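Local coordinates for protein VirX1 (Cyanophage Syn10, PDB 6QGM) that iodinates diverse substrates as a viral halogenase of the tryptophan halogenase family, probably with the help of a reduced flavin, at residues M276-V281 with T292-S297; G349-L354 with D401-H406. All coordinates share one frame; numbering follows the deposited sequence.

Interaction 1: residues M276-V281 with T292-S297; sequences MKNGWV and TGYCYS
Met-276 lays its terminal methyl over one face of the Tyr-294 ring, CE standing 4.2 Å from the ring centroid and 16° off the normal in a CH-pi contact. The bent thioether chain brings SD to the ring as well, in a Met-aromatic contact. On the opposite face Tyr-296 CB sits 3.8 Å above the plane, toward the rim. At the edge, near the ring plane, lie Gly-279 N and Trp-280 O, the latter 3.5 Å from Tyr-294 CD1. The phenol gets there because CG of Tyr-294 is anti to the backbone N (chi1 -164°), which carries the ring across the partner strand; its OH then accepts Asn-278 N at 3.1 Å. Glu-309, on helix 303-314, adds weak bonds to this hydroxyl and to Asn-278 ND2. The second flat group is the indole of Trp-280. With CG between the backbone N and the carbonyl carbon (chi1 69°), it lies beside Cys-295, whose CB is 3.5 Å from Trp-280 NE1 and whose SG is oblique to the five-membered ring; NE1 itself bonds Glu-352. Residues 279-285 and 290-296 form an antiparallel beta hairpin. Trp-280, followed by Val-281 and Trp-282, opens the WxWxIP sequence known from flavin-dependent halogenases. Trp-280 and Cys-295 are the hydrogen-bonded pair: Trp-280 N gives to Cys-295 O at 3.0 Å, and Cys-295 N to Trp-280 O at 2.9 Å. Both side chains project from the same face of the sheet. On the other face Val-281 CG2 packs 3.9 Å from Tyr-294 CB, with Phe-310 touching the valine from helix 303-314. Toward the turn before the first strand, Ser-297 N makes a weak bond to Asn-278 O, while Ser-297 OG bonds Ala-249 O.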
ATOM      1  N   MET B 276      -1.488  37.187   1.418  1.00 58.88           N
ATOM      2  CA  MET B 276      -1.697  38.408   2.244  1.00 60.83           C
ATOM      3  C   MET B 276      -1.286  38.105   3.687  1.00 61.81           C
ATOM      4  O   MET B 276      -0.647  37.052   3.894  1.00 64.79           O
ATOM      5  CB  MET B 276      -3.166  38.833   2.196  1.00 60.33           C
ATOM      6  CG  MET B 276      -3.681  39.007   0.787  1.00 59.94           C
ATOM      7  SD  MET B 276      -3.438  40.665   0.201  1.00 61.94           S
ATOM      8  CE  MET B 276      -4.792  41.504   1.033  1.00 59.36           C
ATOM      9  N   LYS B 277      -1.625  38.974   4.646  1.00 60.44           N
ATOM     10  CA  LYS B 277      -1.176  38.831   6.062  1.00 61.28           C
ATOM     11  C   LYS B 277      -1.901  37.658   6.737  1.00 57.78           C
ATOM     12  O   LYS B 277      -1.256  36.993   7.564  1.00 53.90           O
ATOM     13  CB  LYS B 277      -1.358  40.145   6.835  1.00 64.25           C
ATOM     14  CG  LYS B 277      -0.396  41.254   6.426  1.00 66.27           C
ATOM     15  CD  LYS B 277      -0.748  42.622   6.947  1.00 69.09           C
ATOM     16  CE  LYS B 277       0.477  43.510   7.064  1.00 72.11           C
ATOM     17  NZ  LYS B 277       0.116  44.903   7.418  1.00 74.68           N
ATOM     18  N   ASN B 278      -3.168  37.407   6.377  1.00 55.64           N
ATOM     19  CA  ASN B 278      -4.064  36.433   7.058  1.00 54.57           C
ATOM     20  C   ASN B 278      -4.766  35.528   6.047  1.00 53.13           C
ATOM     21  O   ASN B 278      -5.811  34.961   6.412  1.00 52.01           O
ATOM     22  CB  ASN B 278      -5.102  37.136   7.942  1.00 54.55           C
ATOM     23  CG  ASN B 278      -4.469  38.152   8.860  1.00 52.82           C
ATOM     24  OD1 ASN B 278      -3.870  37.801   9.872  1.00 52.30           O
ATOM     25  ND2 ASN B 278      -4.576  39.410   8.486  1.00 50.68           N
ATOM     26  N   GLY B 279      -4.205  35.363   4.850  1.00 52.93           N
ATOM     27  CA  GLY B 279      -4.757  34.493   3.791  1.00 50.85           C
ATOM     28  C   GLY B 279      -4.171  34.830   2.437  1.00 49.23           C
ATOM     29  O   GLY B 279      -2.937  35.019   2.351  1.00 51.00           O
ATOM     30  N   TRP B 280      -5.011  34.905   1.409  1.00 49.14           N
ATOM     31  CA  TRP B 280      -4.575  35.154   0.007  1.00 49.82           C
ATOM     32  C   TRP B 280      -5.750  35.739  -0.794  1.00 50.95           C
ATOM     33  O   TRP B 280      -6.908  35.488  -0.426  1.00 52.21           O
ATOM     34  CB  TRP B 280      -4.008  33.863  -0.608  1.00 46.89           C
ATOM     35  CG  TRP B 280      -5.066  32.846  -0.833  1.00 45.92           C
ATOM     36  CD1 TRP B 280      -5.602  32.010   0.096  1.00 47.02           C
ATOM     37  CD2 TRP B 280      -5.779  32.603  -2.051  1.00 46.54           C
ATOM     38  NE1 TRP B 280      -6.587  31.249  -0.464  1.00 47.84           N
ATOM     39  CE2 TRP B 280      -6.726  31.595  -1.778  1.00 47.95           C
ATOM     40  CE3 TRP B 280      -5.703  33.117  -3.348  1.00 48.90           C
ATOM     41  CZ2 TRP B 280      -7.585  31.105  -2.755  1.00 47.67           C
ATOM     42  CZ3 TRP B 280      -6.544  32.612  -4.319  1.00 49.46           C
ATOM     43  CH2 TRP B 280      -7.478  31.632  -4.020  1.00 48.37           C
ATOM     44  N   VAL B 281      -5.440  36.526  -1.822  1.00 51.33           N
ATOM     45  CA  VAL B 281      -6.425  37.175  -2.731  1.00 53.34           C
ATOM     46  C   VAL B 281      -6.318  36.518  -4.111  1.00 54.32           C
ATOM     47  O   VAL B 281      -5.181  36.361  -4.605  1.00 56.52           O
ATOM     48  CB  VAL B 281      -6.196  38.699  -2.782  1.00 53.02           C
ATOM     49  CG1 VAL B 281      -6.842  39.367  -3.981  1.00 53.11           C
ATOM     50  CG2 VAL B 281      -6.663  39.337  -1.500  1.00 53.82           C
ATOM     51  N   THR B 292     -12.209  39.354  -7.977  1.00 58.99           N
ATOM     52  CA  THR B 292     -11.153  39.306  -6.925  1.00 58.94           C
ATOM     53  C   THR B 292     -11.777  39.138  -5.536  1.00 60.20           C
ATOM     54  O   THR B 292     -12.830  39.746  -5.290  1.00 64.92           O
ATOM     55  CB  THR B 292     -10.316  40.589  -6.940  1.00 59.91           C
ATOM     56  OG1 THR B 292     -10.019  40.945  -8.288  1.00 66.30           O
ATOM     57  CG2 THR B 292      -9.044  40.479  -6.136  1.00 57.61           C
ATOM     58  N   GLY B 293     -11.143  38.353  -4.659  1.00 60.57           N
ATOM     59  CA  GLY B 293     -11.591  38.141  -3.264  1.00 60.06           C
ATOM     60  C   GLY B 293     -10.445  37.783  -2.327  1.00 60.49           C
ATOM     61  O   GLY B 293      -9.415  37.301  -2.817  1.00 58.80           O
ATOM     62  N   TYR B 294     -10.626  38.039  -1.027  1.00 59.83           N
ATOM     63  CA  TYR B 294      -9.715  37.663   0.077  1.00 57.54           C
ATOM     64  C   TYR B 294     -10.293  36.414   0.747  1.00 58.56           C
ATOM     65  O   TYR B 294     -11.444  36.491   1.206  1.00 57.81           O
ATOM     66  CB  TYR B 294      -9.611  38.835   1.062  1.00 57.86           C
ATOM     67  CG  TYR B 294      -8.465  38.825   2.051  1.00 58.00           C
ATOM     68  CD1 TYR B 294      -7.581  37.752   2.163  1.00 57.80           C
ATOM     69  CD2 TYR B 294      -8.291  39.882   2.918  1.00 56.40           C
ATOM     70  CE1 TYR B 294      -6.553  37.756   3.091  1.00 56.90           C
ATOM     71  CE2 TYR B 294      -7.260  39.904   3.845  1.00 55.97           C
ATOM     72  CZ  TYR B 294      -6.386  38.842   3.926  1.00 56.64           C
ATOM     73  OH  TYR B 294      -5.368  38.869   4.821  1.00 59.49           O
ATOM     74  N   CYS B 295      -9.554  35.297   0.754  1.00 59.99           N
ATOM     75  CA  CYS B 295      -9.767  34.157   1.688  1.00 58.99           C
ATOM     76  C   CYS B 295      -8.904  34.393   2.922  1.00 58.07           C
ATOM     77  O   CYS B 295      -7.680  34.504   2.737  1.00 58.55           O
ATOM     78  CB  CYS B 295      -9.351  32.826   1.084  1.00 58.94           C
ATOM     79  SG  CYS B 295     -10.542  32.223  -0.126  1.00 64.82           S
ATOM     80  N   TYR B 296      -9.503  34.459   4.112  1.00 56.09           N
ATOM     81  CA  TYR B 296      -8.792  34.810   5.363  1.00 55.39           C
ATOM     82  C   TYR B 296      -9.316  33.979   6.532  1.00 54.85           C
ATOM     83  O   TYR B 296     -10.313  33.262   6.372  1.00 53.72           O
ATOM     84  CB  TYR B 296      -8.905  36.305   5.651  1.00 57.12           C
ATOM     85  CG  TYR B 296     -10.284  36.817   5.990  1.00 58.96           C
ATOM     86  CD1 TYR B 296     -11.219  37.062   4.999  1.00 61.27           C
ATOM     87  CD2 TYR B 296     -10.636  37.118   7.296  1.00 59.10           C
ATOM     88  CE1 TYR B 296     -12.477  37.560   5.300  1.00 62.02           C
ATOM     89  CE2 TYR B 296     -11.888  37.615   7.616  1.00 62.49           C
ATOM     90  CZ  TYR B 296     -12.814  37.835   6.611  1.00 63.58           C
ATOM     91  OH  TYR B 296     -14.054  38.326   6.878  1.00 64.04           O
ATOM     92  N   SER B 297      -8.623  34.087   7.664  1.00 53.89           N
ATOM     93  CA  SER B 297      -8.879  33.327   8.902  1.00 54.48           C
ATOM     94  C   SER B 297      -9.332  34.289   9.995  1.00 56.65           C
ATOM     95  O   SER B 297      -8.510  35.128  10.410  1.00 57.38           O
ATOM     96  CB  SER B 297      -7.652  32.580   9.318  1.00 54.85           C
ATOM     97  OG  SER B 297      -7.857  31.906  10.535  1.00 55.32           O
TER

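Interaction 2: residues G349-L354 with D401-H406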
ATOM      1  N   GLY B 349     -19.411  19.900  -0.311  1.00 53.63           N
ATOM      2  CA  GLY B 349     -18.026  20.230   0.101  1.00 54.07           C
ATOM      3  C   GLY B 349     -17.483  21.454  -0.612  1.00 55.19           C
ATOM      4  O   GLY B 349     -18.075  21.900  -1.631  1.00 59.52           O
ATOM      5  N   PHE B 350     -16.392  21.996  -0.081  1.00 55.75           N
ATOM      6  CA  PHE B 350     -15.718  23.203  -0.606  1.00 56.94           C
ATOM      7  C   PHE B 350     -14.284  23.223  -0.065  1.00 57.69           C
ATOM      8  O   PHE B 350     -14.092  23.025   1.147  1.00 67.59           O
ATOM      9  CB  PHE B 350     -16.542  24.441  -0.232  1.00 56.35           C
ATOM     10  CG  PHE B 350     -15.873  25.761  -0.517  1.00 56.29           C
ATOM     11  CD1 PHE B 350     -14.974  26.312   0.378  1.00 54.48           C
ATOM     12  CD2 PHE B 350     -16.132  26.451  -1.694  1.00 55.98           C
ATOM     13  CE1 PHE B 350     -14.364  27.532   0.111  1.00 53.15           C
ATOM     14  CE2 PHE B 350     -15.511  27.663  -1.959  1.00 53.49           C
ATOM     15  CZ  PHE B 350     -14.640  28.201  -1.054  1.00 51.95           C
ATOM     16  N   ILE B 351     -13.312  23.437  -0.945  1.00 54.83           N
ATOM     17  CA  ILE B 351     -11.922  23.856  -0.602  1.00 57.72           C
ATOM     18  C   ILE B 351     -11.758  25.288  -1.102  1.00 58.59           C
ATOM     19  O   ILE B 351     -12.221  25.569  -2.201  1.00 61.74           O
ATOM     20  CB  ILE B 351     -10.878  22.908  -1.221  1.00 60.20           C
ATOM     21  CG1 ILE B 351     -11.218  21.443  -0.962  1.00 63.37           C
ATOM     22  CG2 ILE B 351      -9.474  23.252  -0.751  1.00 60.57           C
ATOM     23  CD1 ILE B 351     -10.601  20.490  -1.951  1.00 60.82           C
ATOM     24  N   GLU B 352     -11.160  26.175  -0.309  1.00 62.03           N
ATOM     25  CA  GLU B 352     -10.837  27.546  -0.773  1.00 62.59           C
ATOM     26  C   GLU B 352     -10.146  27.392  -2.123  1.00 58.89           C
ATOM     27  O   GLU B 352      -9.345  26.470  -2.298  1.00 57.94           O
ATOM     28  CB  GLU B 352      -9.986  28.275   0.263  1.00 65.64           C
ATOM     29  CG  GLU B 352      -8.624  27.632   0.540  1.00 67.39           C
ATOM     30  CD  GLU B 352      -7.788  28.442   1.507  1.00 69.43           C
ATOM     31  OE1 GLU B 352      -8.057  29.645   1.601  1.00 74.94           O
ATOM     32  OE2 GLU B 352      -6.960  27.883   2.214  1.00 73.92           O
ATOM     33  N   PRO B 353     -10.449  28.249  -3.125  1.00 56.13           N
ATOM     34  CA  PRO B 353     -10.023  28.000  -4.515  1.00 54.11           C
ATOM     35  C   PRO B 353      -8.561  28.353  -4.837  1.00 50.93           C
ATOM     36  O   PRO B 353      -8.312  28.918  -5.865  1.00 50.92           O
ATOM     37  CB  PRO B 353     -10.989  28.877  -5.312  1.00 52.85           C
ATOM     38  CG  PRO B 353     -11.166  30.081  -4.385  1.00 55.42           C
ATOM     39  CD  PRO B 353     -11.199  29.503  -2.978  1.00 55.81           C
ATOM     40  N   LEU B 354      -7.631  27.989  -3.959  1.00 50.98           N
ATOM     41  CA  LEU B 354      -6.170  28.218  -4.139  1.00 52.94           C
ATOM     42  C   LEU B 354      -5.649  27.310  -5.266  1.00 52.56           C
ATOM     43  O   LEU B 354      -4.646  27.679  -5.909  1.00 52.19           O
ATOM     44  CB  LEU B 354      -5.447  27.934  -2.815  1.00 51.68           C
ATOM     45  CG  LEU B 354      -3.961  28.275  -2.804  1.00 51.78           C
ATOM     46  CD1 LEU B 354      -3.738  29.748  -3.079  1.00 52.68           C
ATOM     47  CD2 LEU B 354      -3.316  27.891  -1.485  1.00 51.57           C
ATOM     48  N   ASP B 401      -5.487  18.379   1.360  1.00 54.98           N
ATOM     49  CA  ASP B 401      -4.058  18.147   1.724  1.00 53.52           C
ATOM     50  C   ASP B 401      -3.128  18.901   0.767  1.00 51.71           C
ATOM     51  O   ASP B 401      -2.166  19.534   1.243  1.00 51.09           O
ATOM     52  CB  ASP B 401      -3.694  16.656   1.715  1.00 54.96           C
ATOM     53  CG  ASP B 401      -3.951  15.945   3.028  1.00 57.48           C
ATOM     54  OD1 ASP B 401      -4.069  16.630   4.050  1.00 60.30           O
ATOM     55  OD2 ASP B 401      -4.054  14.722   3.012  1.00 61.73           O
ATOM     56  N   PHE B 402      -3.381  18.819  -0.538  1.00 50.89           N
ATOM     57  CA  PHE B 402      -2.555  19.491  -1.573  1.00 51.32           C
ATOM     58  C   PHE B 402      -2.563  21.002  -1.317  1.00 50.69           C
ATOM     59  O   PHE B 402      -1.488  21.640  -1.311  1.00 51.16           O
ATOM     60  CB  PHE B 402      -3.050  19.130  -2.976  1.00 52.04           C
ATOM     61  CG  PHE B 402      -2.284  19.797  -4.092  1.00 53.12           C
ATOM     62  CD1 PHE B 402      -0.903  19.943  -4.057  1.00 54.56           C
ATOM     63  CD2 PHE B 402      -2.954  20.258  -5.209  1.00 53.57           C
ATOM     64  CE1 PHE B 402      -0.227  20.566  -5.103  1.00 53.85           C
ATOM     65  CE2 PHE B 402      -2.283  20.885  -6.249  1.00 51.69           C
ATOM     66  CZ  PHE B 402      -0.924  21.046  -6.195  1.00 51.71           C
ATOM     67  N   VAL B 403      -3.748  21.564  -1.079  1.00 50.36           N
ATOM     68  CA  VAL B 403      -3.932  23.021  -0.804  1.00 50.08           C
ATOM     69  C   VAL B 403      -3.170  23.357   0.489  1.00 50.33           C
ATOM     70  O   VAL B 403      -2.466  24.365   0.493  1.00 51.93           O
ATOM     71  CB  VAL B 403      -5.430  23.391  -0.746  1.00 48.26           C
ATOM     72  CG1 VAL B 403      -5.678  24.768  -0.176  1.00 48.81           C
ATOM     73  CG2 VAL B 403      -6.064  23.280  -2.112  1.00 47.01           C
ATOM     74  N   ALA B 404      -3.260  22.518   1.525  1.00 48.92           N
ATOM     75  CA  ALA B 404      -2.562  22.724   2.814  1.00 48.60           C
ATOM     76  C   ALA B 404      -1.042  22.811   2.591  1.00 49.52           C
ATOM     77  O   ALA B 404      -0.392  23.602   3.306  1.00 48.11           O
ATOM     78  CB  ALA B 404      -2.915  21.630   3.798  1.00 49.55           C
ATOM     79  N   MET B 405      -0.494  22.060   1.623  1.00 50.67           N
ATOM     80  CA  MET B 405       0.965  22.017   1.352  1.00 50.89           C
ATOM     81  C   MET B 405       1.470  23.379   0.860  1.00 51.09           C
ATOM     82  O   MET B 405       2.638  23.687   1.129  1.00 51.24           O
ATOM     83  CB  MET B 405       1.298  20.933   0.326  1.00 53.18           C
ATOM     84  CG  MET B 405       1.279  19.540   0.908  1.00 55.19           C
ATOM     85  SD  MET B 405       1.914  18.288  -0.204  1.00 58.46           S
ATOM     86  CE  MET B 405       1.733  16.817   0.803  1.00 61.01           C
ATOM     87  N   HIS B 406       0.626  24.168   0.190  1.00 52.22           N
ATOM     88  CA  HIS B 406       0.950  25.544  -0.293  1.00 53.04           C
ATOM     89  C   HIS B 406       1.324  26.456   0.882  1.00 51.84           C
ATOM     90  O   HIS B 406       2.154  27.363   0.684  1.00 53.54           O
ATOM     91  CB  HIS B 406      -0.226  26.175  -1.050  1.00 54.12           C
ATOM     92  CG  HIS B 406      -0.584  25.497  -2.330  1.00 54.01           C
ATOM     93  ND1 HIS B 406      -0.930  24.167  -2.392  1.00 57.17           N
ATOM     94  CD2 HIS B 406      -0.692  25.966  -3.584  1.00 53.38           C
ATOM     95  CE1 HIS B 406      -1.206  23.839  -3.642  1.00 56.76           C
ATOM     96  NE2 HIS B 406      -1.070  24.929  -4.388  1.00 55.24           N
TER
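Val-403 points from helix 382-408 at the segment 349-354 and meets three of its side chains. The closest of these is Ile-351, whose CG2 branch crosses the valine at an angle and comes within 3.7 Å of Val-403 CG2. Val-403 CG1, anti to the backbone N (chi1 167°), lies between Ile-351 CG2 and Leu-354 CB, at 4.1 Å from the latter. One turn on, Leu-354 and His-406 slide past each other in opposite directions, CD2 of the leucine reaching to 3.6 Å from His-406 CB and also touching the imidazole. That ring is fixed from within the helix: ND1 donates to Phe-402 O at 2.8 Å, with the carbonyl oxygen in the imidazole plane, while CE1 lies over the centre of the Phe-402 ring. At its other nitrogen, NE2, His-406 bonds Glu-355. The packing is tight at these Ile-351 and Leu-354 tips, whereas Glu-352 only grazes the valine and its carboxylate is taken up by polar partners: OE2 bonds Tyr-407 OH on the same helix, and OE1 takes Asn-250 ND2 and Trp-280 NE1. Farther out, the partly exposed Pro-353 turns its CB away from the helix. No hydrogen bond crosses between the two segments; the bonds that tie loop to helix, to Tyr-407 and Glu-355, each use a residue just beyond them. Glu-352, Pro-353, Leu-354 and Glu-355 belong to the EPLEST sequence of flavin-dependent tryptophan halogenases, a loop that in relatives lies near the flavin and halide sites and probably does so here.

How the interactions relate
Both contacts are buried, yet they are built differently. Interaction 1 is a hairpin within the seven-stranded sheet, its segments close in sequence and joined by backbone bonds as well as aromatic packing; interaction 2, nearer the centre of the chain, sets a loop against helix 382-408 through side chains alone, across 46 intervening, largely helical residues. They share no element but touch directly, the centres of interaction 1 and interaction 2 being about 13 Å apart. Trp-280 NE1 probably hydrogen-bonds Glu-352 OE1 at 3.0 Å, and the indole also packs on the backbone of Pro-353 and Leu-354. The tryptophan thus couples the hairpin to the loop that rests on the helix.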